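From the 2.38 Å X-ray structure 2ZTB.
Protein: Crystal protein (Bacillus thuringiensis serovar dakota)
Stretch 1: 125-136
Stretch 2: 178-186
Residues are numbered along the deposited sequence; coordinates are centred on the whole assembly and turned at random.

Stretch 1, residues 125-136: KLSIKKVFEIGG
Stretch 2 178-186: IAKESADFS

Two extended strands, one running up to Phe132 and the other through 178-186, face each other through side chains: their axes approach to 8.4 Å, too far for backbone pairing, and their N-to-C directions differ by 141°, roughly antiparallel. The CA register runs Ile128-Phe185 (9.0 Å), Lys130-Ala183 (7.9 Å), Phe132-Glu181 (7.0 Å) and Ile134-Ala179 (7.4 Å). Strand alternation sends the CA-to-CB bonds of Leu126, Ile128, Lys130 and Phe132 toward the partner, met by those of Ala179, Glu181, Ala183 and Phe185.

At the wide end, Phe185 (chi1 p, chi2 82°) fills the gap. Ile128 (chi1 m, chi2 m) lies over one face of its ring in a CH-pi contact: CD1 lies 3.7 Å from the ring centroid, 11° off the normal. Leu126 (t, p) adds an oblique apolar contact, CD2 to Phe185 CE1 at 4.2 Å.

Next, the small Ala183 leaves room for the aliphatic stem of Lys130 (t, p, t, t), whose CD sits 4.0 Å from Ala183 CB; the Lys130 amine is hydrogen-bonded elsewhere in the structure. Phe132 (m, chi2 115°) reaches along the partner backbone, with CE2 3.6 Å from Ser182 N and Ala183 N near the ring plane at its edge.

Beyond Phe132, residues 133-135 take helical phi/psi (-53/-53, -86/-52, -75/-22). The turn is closed by Phe132 N to Gly136 O and Gly136 N to Phe132 O, both 2.9 Å. Two of its amides, those of Ile134 and Gly135, donate to the carboxylate of Glu181 (m, t, chi3 -68°), the most heavily covered residue here: Ile134 N to Glu181 OE2 (2.9 Å, 166°) and Gly135 N to Glu181 OE1 (2.7 Å, 142°). A CB built on Gly135 would lie 3.0 Å from Glu181 OE1, a tight fit. Finally, Ile134 (m, t) extends CD1 to 3.7 Å from Ala179 CB, an apolar contact beside the carboxylate.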

# COMPACT_ATOMS: atom_id res chain seq x y z
N LYS A 125 -5.06 3.09 -9.72
CA LYS A 125 -4.18 2.17 -9.01
C LYS A 125 -2.80 2.80 -8.85
O LYS A 125 -2.34 3.54 -9.72
CB LYS A 125 -4.09 0.85 -9.76
CG LYS A 125 -5.43 0.16 -10.01
CD LYS A 125 -5.96 -0.57 -8.78
CE LYS A 125 -7.26 -1.28 -9.14
NZ LYS A 125 -7.57 -2.41 -8.22
N LEU A 126 -2.16 2.50 -7.73
CA LEU A 126 -0.81 2.96 -7.47
C LEU A 126 0.18 1.82 -7.75
O LEU A 126 -0.01 0.69 -7.26
CB LEU A 126 -0.70 3.44 -6.03
CG LEU A 126 0.67 3.88 -5.51
CD1 LEU A 126 1.04 5.22 -6.09
CD2 LEU A 126 0.67 3.92 -3.98
N SER A 127 1.21 2.11 -8.52
CA SER A 127 2.26 1.13 -8.80
C SER A 127 3.33 1.16 -7.71
O SER A 127 3.94 2.20 -7.44
CB SER A 127 2.87 1.36 -10.18
OG SER A 127 1.89 1.18 -11.19
N ILE A 128 3.52 -0.00 -7.09
CA ILE A 128 4.53 -0.20 -6.06
C ILE A 128 5.47 -1.33 -6.51
O ILE A 128 5.04 -2.44 -6.85
CB ILE A 128 3.87 -0.51 -4.65
CG1 ILE A 128 3.08 0.71 -4.13
CG2 ILE A 128 4.91 -0.95 -3.62
CD1 ILE A 128 3.92 2.00 -3.95
N LYS A 129 6.76 -1.00 -6.55
CA LYS A 129 7.80 -1.95 -6.92
C LYS A 129 8.97 -1.84 -5.96
O LYS A 129 9.49 -0.75 -5.73
CB LYS A 129 8.27 -1.70 -8.35
CG LYS A 129 7.27 -2.14 -9.41
CD LYS A 129 7.55 -1.50 -10.77
CE LYS A 129 7.25 -2.47 -11.92
NZ LYS A 129 7.96 -3.78 -11.73
N LYS A 130 9.39 -2.97 -5.40
CA LYS A 130 10.53 -3.00 -4.50
C LYS A 130 11.35 -4.27 -4.71
O LYS A 130 10.80 -5.37 -4.76
CB LYS A 130 10.05 -2.89 -3.04
CG LYS A 130 11.10 -3.14 -1.96
CD LYS A 130 12.07 -1.98 -1.84
CE LYS A 130 13.31 -2.41 -1.07
NZ LYS A 130 14.14 -1.24 -0.70
N VAL A 131 12.66 -4.11 -4.87
CA VAL A 131 13.57 -5.27 -4.91
C VAL A 131 14.15 -5.55 -3.52
O VAL A 131 14.90 -4.75 -2.96
CB VAL A 131 14.71 -5.13 -5.96
CG1 VAL A 131 15.65 -6.34 -5.89
CG2 VAL A 131 14.15 -4.95 -7.38
N PHE A 132 13.77 -6.70 -2.97
CA PHE A 132 14.26 -7.13 -1.67
C PHE A 132 15.49 -8.02 -1.82
O PHE A 132 15.55 -8.86 -2.73
CB PHE A 132 13.16 -7.87 -0.92
CG PHE A 132 12.04 -6.99 -0.42
CD1 PHE A 132 10.75 -7.13 -0.93
CD2 PHE A 132 12.27 -6.03 0.56
CE1 PHE A 132 9.70 -6.33 -0.46
CE2 PHE A 132 11.23 -5.22 1.04
CZ PHE A 132 9.93 -5.38 0.52
N GLU A 133 16.47 -7.84 -0.94
CA GLU A 133 17.71 -8.62 -0.96
C GLU A 133 17.45 -10.12 -0.97
O GLU A 133 17.96 -10.85 -1.84
CB GLU A 133 18.60 -8.24 0.22
CG GLU A 133 19.84 -9.12 0.35
CD GLU A 133 20.70 -8.72 1.53
OE1 GLU A 133 20.72 -7.51 1.88
OE2 GLU A 133 21.37 -9.63 2.10
N ILE A 134 16.66 -10.58 -0.00
CA ILE A 134 16.35 -11.99 0.16
C ILE A 134 15.15 -12.41 -0.70
O ILE A 134 15.24 -13.37 -1.48
CB ILE A 134 16.13 -12.36 1.67
CG1 ILE A 134 17.42 -12.10 2.47
CG2 ILE A 134 15.65 -13.82 1.83
CD1 ILE A 134 17.26 -12.10 3.97
N GLY A 135 14.05 -11.68 -0.58
CA GLY A 135 12.82 -12.03 -1.27
C GLY A 135 12.75 -11.77 -2.76
O GLY A 135 11.94 -12.37 -3.46
N GLY A 136 13.59 -10.87 -3.27
CA GLY A 136 13.56 -10.54 -4.69
C GLY A 136 12.54 -9.47 -5.05
O GLY A 136 12.05 -8.76 -4.17
N ILE A 178 13.33 -17.54 8.42
CA ILE A 178 12.31 -16.73 7.80
C ILE A 178 12.77 -15.27 7.85
O ILE A 178 13.20 -14.78 8.90
CB ILE A 178 10.94 -16.90 8.48
CG1 ILE A 178 10.47 -18.36 8.38
CG2 ILE A 178 9.91 -15.96 7.87
CD1 ILE A 178 9.18 -18.63 9.19
N ALA A 179 12.70 -14.61 6.70
CA ALA A 179 12.98 -13.18 6.59
C ALA A 179 11.67 -12.42 6.40
O ALA A 179 10.92 -12.70 5.46
CB ALA A 179 13.92 -12.89 5.43
N LYS A 180 11.40 -11.49 7.32
CA LYS A 180 10.38 -10.49 7.09
C LYS A 180 11.11 -9.23 6.63
O LYS A 180 11.79 -8.54 7.41
CB LYS A 180 9.54 -10.21 8.35
CG LYS A 180 8.54 -9.05 8.15
CD LYS A 180 8.33 -8.22 9.44
CE LYS A 180 7.93 -6.78 9.08
NZ LYS A 180 7.26 -6.04 10.20
N GLU A 181 10.99 -8.96 5.34
CA GLU A 181 11.61 -7.78 4.75
C GLU A 181 10.54 -6.75 4.46
O GLU A 181 9.41 -7.10 4.09
CB GLU A 181 12.35 -8.14 3.47
CG GLU A 181 13.54 -9.08 3.68
CD GLU A 181 14.15 -9.48 2.36
OE1 GLU A 181 13.47 -10.21 1.61
OE2 GLU A 181 15.28 -9.05 2.06
N SER A 182 10.88 -5.48 4.66
CA SER A 182 9.93 -4.43 4.36
C SER A 182 10.56 -3.08 4.06
O SER A 182 11.70 -2.81 4.41
CB SER A 182 8.87 -4.29 5.46
OG SER A 182 9.48 -3.87 6.66
N ALA A 183 9.77 -2.25 3.38
CA ALA A 183 10.12 -0.88 3.13
C ALA A 183 8.87 -0.03 3.31
O ALA A 183 7.80 -0.38 2.81
CB ALA A 183 10.67 -0.72 1.71
N ASP A 184 9.01 1.07 4.04
CA ASP A 184 7.99 2.11 4.04
C ASP A 184 8.10 2.96 2.79
O ASP A 184 9.19 3.13 2.23
CB ASP A 184 8.11 3.02 5.27
CG ASP A 184 7.75 2.31 6.55
OD1 ASP A 184 6.93 1.37 6.50
OD2 ASP A 184 8.29 2.68 7.60
N PHE A 185 6.97 3.49 2.35
CA PHE A 185 6.99 4.45 1.25
C PHE A 185 6.06 5.64 1.53
O PHE A 185 5.18 5.57 2.38
CB PHE A 185 6.70 3.77 -0.10
CG PHE A 185 5.36 3.08 -0.18
CD1 PHE A 185 4.19 3.81 -0.45
CD2 PHE A 185 5.27 1.70 -0.01
CE1 PHE A 185 2.94 3.17 -0.54
CE2 PHE A 185 4.02 1.04 -0.09
CZ PHE A 185 2.85 1.78 -0.35
N SER A 186 6.31 6.74 0.84
CA SER A 186 5.44 7.90 0.92
C SER A 186 5.51 8.63 -0.40
O SER A 186 6.41 8.39 -1.20
CB SER A 186 5.82 8.83 2.09
OG SER A 186 7.14 9.31 1.95